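Local coordinates for nitric oxide dioxygenase (Rhodothermus marinus DSM 4252, PDB 6WK3), which binds heme in a globin fold, probably acts as a nitric oxide dioxygenase, and serves in this variant as an engineered carbene transferase, at residues Arg11-Ser25 against Ala58-Asn70. The protein carries 1 engineered substitution. Numbering follows the deposited sequence.
Sequences RQLVRASVPALQKHS and ASALLAYARSIDN
The methyl of A65 sits against V18 and L21: V18 CG2 comes to 3.5 Å from A65 CB, and L21 CD1 reaches the same methyl from further along helix 18-39. V14 closes this apolar centre from helix 8-16. With its CG1 anti to the backbone N (chi1 163°), that branch touches both A65 and I68 CG1, the latter at 3.9 Å. Toward S25, L62 CD1 touches both L21 CB and Q22 CG, each 3.8 Å away from it, and the short side chains of S25 and A58 let the backbones draw to a CA–CA distance of 4.9 Å. The segments 18-25 and 58-66 run antiparallel at 169°, their axes 9.5 Å apart. W122 of helix 116-145 packs on L21, and its NE1 is hydrogen-bonded to S17 OG, tying the turn between helices 8-16 and 18-39 to the core. On the outer side R66 reaches across V18, whose CG1 lies over one guanidinium face. Its NH1 and NH2 both grip Q22 OE1, NH2 at 2.7 Å on a lone pair in the carbonyl plane, NH1 from above that plane. Without the two branches of V18, as with an alanine here, A65 would probably lose its CG2 neighbour and the R66 guanidinium the CG1 cover over one face. At the other end R11, R15 and D69 form a salt-bridge network: R11 NH1 approaches D69 OD1 at 2.4 Å, a modelled distance too short to be taken literally, while R15 NE makes a weak bond to D69 OD2 at 3.3 Å. Apolar contacts thus join the two N-terminal helices to helix 50-66, whose A60 touches the heme; at the rim a neutral amide holds R66 in one place, and in the other D69 probably offsets part of the positive charge of R11 and R15.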
loop_
_atom_site.group_PDB
_atom_site.type_symbol
_atom_site.label_atom_id
_atom_site.label_comp_id
_atom_site.label_asym_id
_atom_site.label_seq_id
_atom_site.Cartn_x
_atom_site.Cartn_y
_atom_site.Cartn_z
ATOM N N ARG A 11 -10.705 4.283 -27.662
ATOM C CA ARG A 11 -9.776 5.352 -27.310
ATOM C C ARG A 11 -10.344 6.722 -27.657
ATOM O O ARG A 11 -10.136 7.691 -26.920
ATOM C CB ARG A 11 -8.437 5.142 -28.015
ATOM C CG ARG A 11 -7.685 3.893 -27.588
ATOM C CD ARG A 11 -6.240 3.931 -28.050
ATOM N NE ARG A 11 -6.095 3.642 -29.474
ATOM C CZ ARG A 11 -5.737 4.540 -30.391
ATOM N NH1 ARG A 11 -5.489 5.793 -30.034
ATOM N NH2 ARG A 11 -5.617 4.184 -31.668
ATOM N N GLN A 12 -11.054 6.827 -28.784
ATOM C CA GLN A 12 -11.596 8.118 -29.195
ATOM C C GLN A 12 -12.695 8.583 -28.249
ATOM O O GLN A 12 -12.754 9.764 -27.890
ATOM C CB GLN A 12 -12.117 8.040 -30.631
ATOM N N LEU A 13 -13.570 7.670 -27.828
ATOM C CA LEU A 13 -14.655 8.048 -26.931
ATOM C C LEU A 13 -14.153 8.285 -25.510
ATOM O O LEU A 13 -14.631 9.197 -24.826
ATOM C CB LEU A 13 -15.745 6.975 -26.945
ATOM C CG LEU A 13 -16.617 6.929 -28.201
ATOM C CD1 LEU A 13 -17.274 5.566 -28.366
ATOM C CD2 LEU A 13 -17.661 8.027 -28.165
ATOM N N VAL A 14 -13.194 7.478 -25.049
ATOM C CA VAL A 14 -12.626 7.701 -23.724
ATOM C C VAL A 14 -11.868 9.021 -23.689
ATOM O O VAL A 14 -11.955 9.776 -22.712
ATOM C CB VAL A 14 -11.725 6.522 -23.314
ATOM C CG1 VAL A 14 -10.816 6.923 -22.161
ATOM C CG2 VAL A 14 -12.564 5.316 -22.935
ATOM N N ARG A 15 -11.116 9.320 -24.750
ATOM C CA ARG A 15 -10.408 10.593 -24.831
ATOM C C ARG A 15 -11.383 11.761 -24.787
ATOM O O ARG A 15 -11.085 12.811 -24.206
ATOM C CB ARG A 15 -9.580 10.643 -26.116
ATOM C CG ARG A 15 -8.200 11.275 -25.994
ATOM C CD ARG A 15 -7.551 11.455 -27.380
ATOM N NE ARG A 15 -7.572 10.223 -28.172
ATOM C CZ ARG A 15 -8.189 10.084 -29.343
ATOM N NH1 ARG A 15 -8.847 11.102 -29.881
ATOM N NH2 ARG A 15 -8.147 8.919 -29.981
ATOM N N ALA A 16 -12.559 11.591 -25.390
ATOM C CA ALA A 16 -13.514 12.685 -25.490
ATOM C C ALA A 16 -14.224 12.960 -24.171
ATOM O O ALA A 16 -14.729 14.070 -23.980
ATOM C CB ALA A 16 -14.535 12.388 -26.590
ATOM N N SER A 17 -14.268 11.990 -23.256
ATOM C CA SER A 17 -14.902 12.224 -21.966
ATOM C C SER A 17 -13.998 12.947 -20.981
ATOM O O SER A 17 -14.454 13.265 -19.880
ATOM C CB SER A 17 -15.383 10.904 -21.348
ATOM O OG SER A 17 -14.412 9.880 -21.447
ATOM N N VAL A 18 -12.741 13.224 -21.338
ATOM C CA VAL A 18 -11.841 13.915 -20.405
ATOM C C VAL A 18 -12.439 15.226 -19.909
ATOM O O VAL A 18 -12.383 15.485 -18.695
ATOM C CB VAL A 18 -10.448 14.075 -21.027
ATOM C CG1 VAL A 18 -9.668 15.188 -20.341
ATOM C CG2 VAL A 18 -9.671 12.774 -20.927
ATOM N N PRO A 19 -13.031 16.087 -20.754
ATOM C CA PRO A 19 -13.675 17.294 -20.202
ATOM C C PRO A 19 -14.733 17.009 -19.143
ATOM O O PRO A 19 -14.817 17.748 -18.153
ATOM C CB PRO A 19 -14.268 17.961 -21.449
ATOM C CG PRO A 19 -13.336 17.571 -22.535
ATOM C CD PRO A 19 -12.952 16.148 -22.231
ATOM N N ALA A 20 -15.545 15.961 -19.317
ATOM C CA ALA A 20 -16.522 15.602 -18.290
ATOM C C ALA A 20 -15.853 15.068 -17.028
ATOM O O ALA A 20 -16.335 15.316 -15.916
ATOM C CB ALA A 20 -17.509 14.569 -18.833
ATOM N N LEU A 21 -14.753 14.328 -17.179
ATOM C CA LEU A 21 -14.053 13.798 -16.014
ATOM C C LEU A 21 -13.328 14.896 -15.248
ATOM O O LEU A 21 -13.236 14.830 -14.017
ATOM C CB LEU A 21 -13.073 12.706 -16.438
ATOM C CG LEU A 21 -13.672 11.330 -16.734
ATOM C CD1 LEU A 21 -12.591 10.370 -17.183
ATOM C CD2 LEU A 21 -14.393 10.777 -15.526
ATOM N N GLN A 22 -12.811 15.911 -15.945
ATOM C CA GLN A 22 -12.198 17.034 -15.244
ATOM C C GLN A 22 -13.185 17.709 -14.302
ATOM O O GLN A 22 -12.782 18.269 -13.275
ATOM C CB GLN A 22 -11.651 18.054 -16.243
ATOM C CG GLN A 22 -10.461 17.562 -17.037
ATOM C CD GLN A 22 -9.968 18.590 -18.041
ATOM O OE1 GLN A 22 -8.763 18.759 -18.236
ATOM N NE2 GLN A 22 -10.901 19.283 -18.682
ATOM N N LYS A 23 -14.476 17.658 -14.623
ATOM C CA LYS A 23 -15.496 18.280 -13.793
ATOM C C LYS A 23 -16.219 17.303 -12.877
ATOM O O LYS A 23 -16.728 17.721 -11.835
ATOM C CB LYS A 23 -16.530 18.992 -14.675
ATOM C CG LYS A 23 -16.067 20.334 -15.233
ATOM C CD LYS A 23 -17.195 21.044 -15.979
ATOM C CE LYS A 23 -16.767 22.420 -16.479
ATOM N NZ LYS A 23 -16.340 23.322 -15.370
ATOM N N HIS A 24 -16.272 16.013 -13.224
ATOM C CA HIS A 24 -17.172 15.085 -12.544
ATOM C C HIS A 24 -16.505 13.806 -12.049
ATOM O O HIS A 24 -17.211 12.910 -11.574
ATOM C CB HIS A 24 -18.340 14.700 -13.466
ATOM C CG HIS A 24 -19.136 15.865 -13.967
ATOM N ND1 HIS A 24 -19.601 16.866 -13.139
ATOM C CD2 HIS A 24 -19.567 16.180 -15.213
ATOM C CE1 HIS A 24 -20.271 17.751 -13.854
ATOM N NE2 HIS A 24 -20.266 17.358 -15.115
ATOM N N SER A 25 -15.181 13.674 -12.153
ATOM C CA SER A 25 -14.573 12.400 -11.778
ATOM C C SER A 25 -14.716 12.122 -10.284
ATOM O O SER A 25 -14.789 10.956 -9.878
ATOM C CB SER A 25 -13.101 12.361 -12.196
ATOM O OG SER A 25 -12.349 13.357 -11.525
ATOM N N ALA A 58 -10.627 9.011 -8.460
ATOM C CA ALA A 58 -11.030 10.106 -9.339
ATOM C C ALA A 58 -9.852 10.621 -10.159
ATOM O O ALA A 58 -9.993 10.882 -11.360
ATOM C CB ALA A 58 -11.652 11.235 -8.520
ATOM N N SER A 59 -8.677 10.762 -9.535
ATOM C CA SER A 59 -7.496 11.204 -10.274
ATOM C C SER A 59 -7.052 10.152 -11.279
ATOM O O SER A 59 -6.673 10.482 -12.407
ATOM C CB SER A 59 -6.349 11.511 -9.315
ATOM O OG SER A 59 -6.619 12.649 -8.526
ATOM N N ALA A 60 -7.081 8.882 -10.876
ATOM C CA ALA A 60 -6.665 7.801 -11.758
ATOM C C ALA A 60 -7.552 7.730 -12.995
ATOM O O ALA A 60 -7.054 7.606 -14.118
ATOM C CB ALA A 60 -6.680 6.475 -11.000
ATOM N N LEU A 61 -8.872 7.818 -12.812
ATOM C CA LEU A 61 -9.765 7.839 -13.968
ATOM C C LEU A 61 -9.386 8.963 -14.925
ATOM O O LEU A 61 -9.249 8.745 -16.134
ATOM C CB LEU A 61 -11.216 7.985 -13.517
ATOM C CG LEU A 61 -11.829 6.778 -12.808
ATOM C CD1 LEU A 61 -13.241 7.125 -12.358
ATOM C CD2 LEU A 61 -11.824 5.536 -13.690
ATOM N N LEU A 62 -9.185 10.169 -14.391
ATOM C CA LEU A 62 -8.779 11.299 -15.220
ATOM C C LEU A 62 -7.450 11.025 -15.921
ATOM O O LEU A 62 -7.330 11.200 -17.138
ATOM C CB LEU A 62 -8.687 12.559 -14.364
ATOM C CG LEU A 62 -8.487 13.876 -15.106
ATOM C CD1 LEU A 62 -9.460 13.995 -16.269
ATOM C CD2 LEU A 62 -8.658 15.031 -14.136
ATOM N N ALA A 63 -6.438 10.591 -15.166
ATOM C CA ALA A 63 -5.131 10.339 -15.764
ATOM C C ALA A 63 -5.207 9.234 -16.812
ATOM O O ALA A 63 -4.600 9.339 -17.881
ATOM C CB ALA A 63 -4.112 9.987 -14.678
ATOM N N TYR A 64 -5.963 8.175 -16.524
ATOM C CA TYR A 64 -6.105 7.068 -17.464
ATOM C C TYR A 64 -6.770 7.520 -18.754
ATOM O O TYR A 64 -6.368 7.112 -19.848
ATOM C CB TYR A 64 -6.913 5.953 -16.806
ATOM C CG TYR A 64 -7.104 4.702 -17.631
ATOM C CD1 TYR A 64 -6.060 4.157 -18.373
ATOM C CD2 TYR A 64 -8.328 4.048 -17.642
ATOM C CE1 TYR A 64 -6.242 2.990 -19.107
ATOM C CE2 TYR A 64 -8.519 2.894 -18.369
ATOM C CZ TYR A 64 -7.478 2.369 -19.098
ATOM O OH TYR A 64 -7.685 1.216 -19.814
ATOM N N ALA A 65 -7.799 8.360 -18.647
ATOM C CA ALA A 65 -8.459 8.870 -19.841
ATOM C C ALA A 65 -7.540 9.806 -20.618
ATOM O O ALA A 65 -7.565 9.824 -21.852
ATOM C CB ALA A 65 -9.765 9.567 -19.456
ATOM N N ARG A 66 -6.711 10.580 -19.913
ATOM C CA ARG A 66 -5.753 11.464 -20.570
ATOM C C ARG A 66 -4.623 10.698 -21.248
ATOM O O ARG A 66 -3.887 11.279 -22.050
ATOM C CB ARG A 66 -5.145 12.434 -19.557
ATOM C CG ARG A 66 -6.077 13.502 -19.011
ATOM C CD ARG A 66 -5.258 14.700 -18.571
ATOM N NE ARG A 66 -5.891 15.485 -17.519
ATOM C CZ ARG A 66 -6.548 16.620 -17.730
ATOM N NH1 ARG A 66 -6.666 17.104 -18.962
ATOM N NH2 ARG A 66 -7.087 17.274 -16.710
ATOM N N SER A 67 -4.451 9.420 -20.925
ATOM C CA SER A 67 -3.327 8.640 -21.418
ATOM C C SER A 67 -3.806 7.326 -22.014
ATOM O O SER A 67 -3.086 6.328 -21.993
ATOM C CB SER A 67 -2.314 8.395 -20.300
ATOM O OG SER A 67 -1.374 7.398 -20.662
ATOM N N ILE A 68 -5.032 7.314 -22.543
ATOM C CA ILE A 68 -5.595 6.089 -23.091
ATOM C C ILE A 68 -4.868 5.650 -24.361
ATOM O O ILE A 68 -4.914 4.467 -24.713
ATOM C CB ILE A 68 -7.109 6.273 -23.326
ATOM C CG1 ILE A 68 -7.800 4.926 -23.551
ATOM C CG2 ILE A 68 -7.367 7.209 -24.492
ATOM C CD1 ILE A 68 -7.645 3.959 -22.405
ATOM N N ASP A 69 -4.177 6.566 -25.052
ATOM C CA ASP A 69 -3.389 6.170 -26.219
ATOM C C ASP A 69 -2.046 5.559 -25.834
ATOM O O ASP A 69 -1.495 4.760 -26.601
ATOM C CB ASP A 69 -3.155 7.365 -27.147
ATOM C CG ASP A 69 -4.439 7.874 -27.793
ATOM O OD1 ASP A 69 -5.376 7.073 -28.012
ATOM O OD2 ASP A 69 -4.508 9.089 -28.073
ATOM N N ASN A 70 -1.497 5.920 -24.675
ATOM C CA ASN A 70 -0.244 5.349 -24.181
ATOM C C ASN A 70 -0.441 4.918 -22.733
ATOM O O ASN A 70 -0.070 5.641 -21.797
ATOM C CB ASN A 70 0.912 6.342 -24.318
ATOM C CG ASN A 70 2.239 5.764 -23.848
ATOM O OD1 ASN A 70 2.343 4.570 -23.551
ATOM N ND2 ASN A 70 3.261 6.612 -23.781
#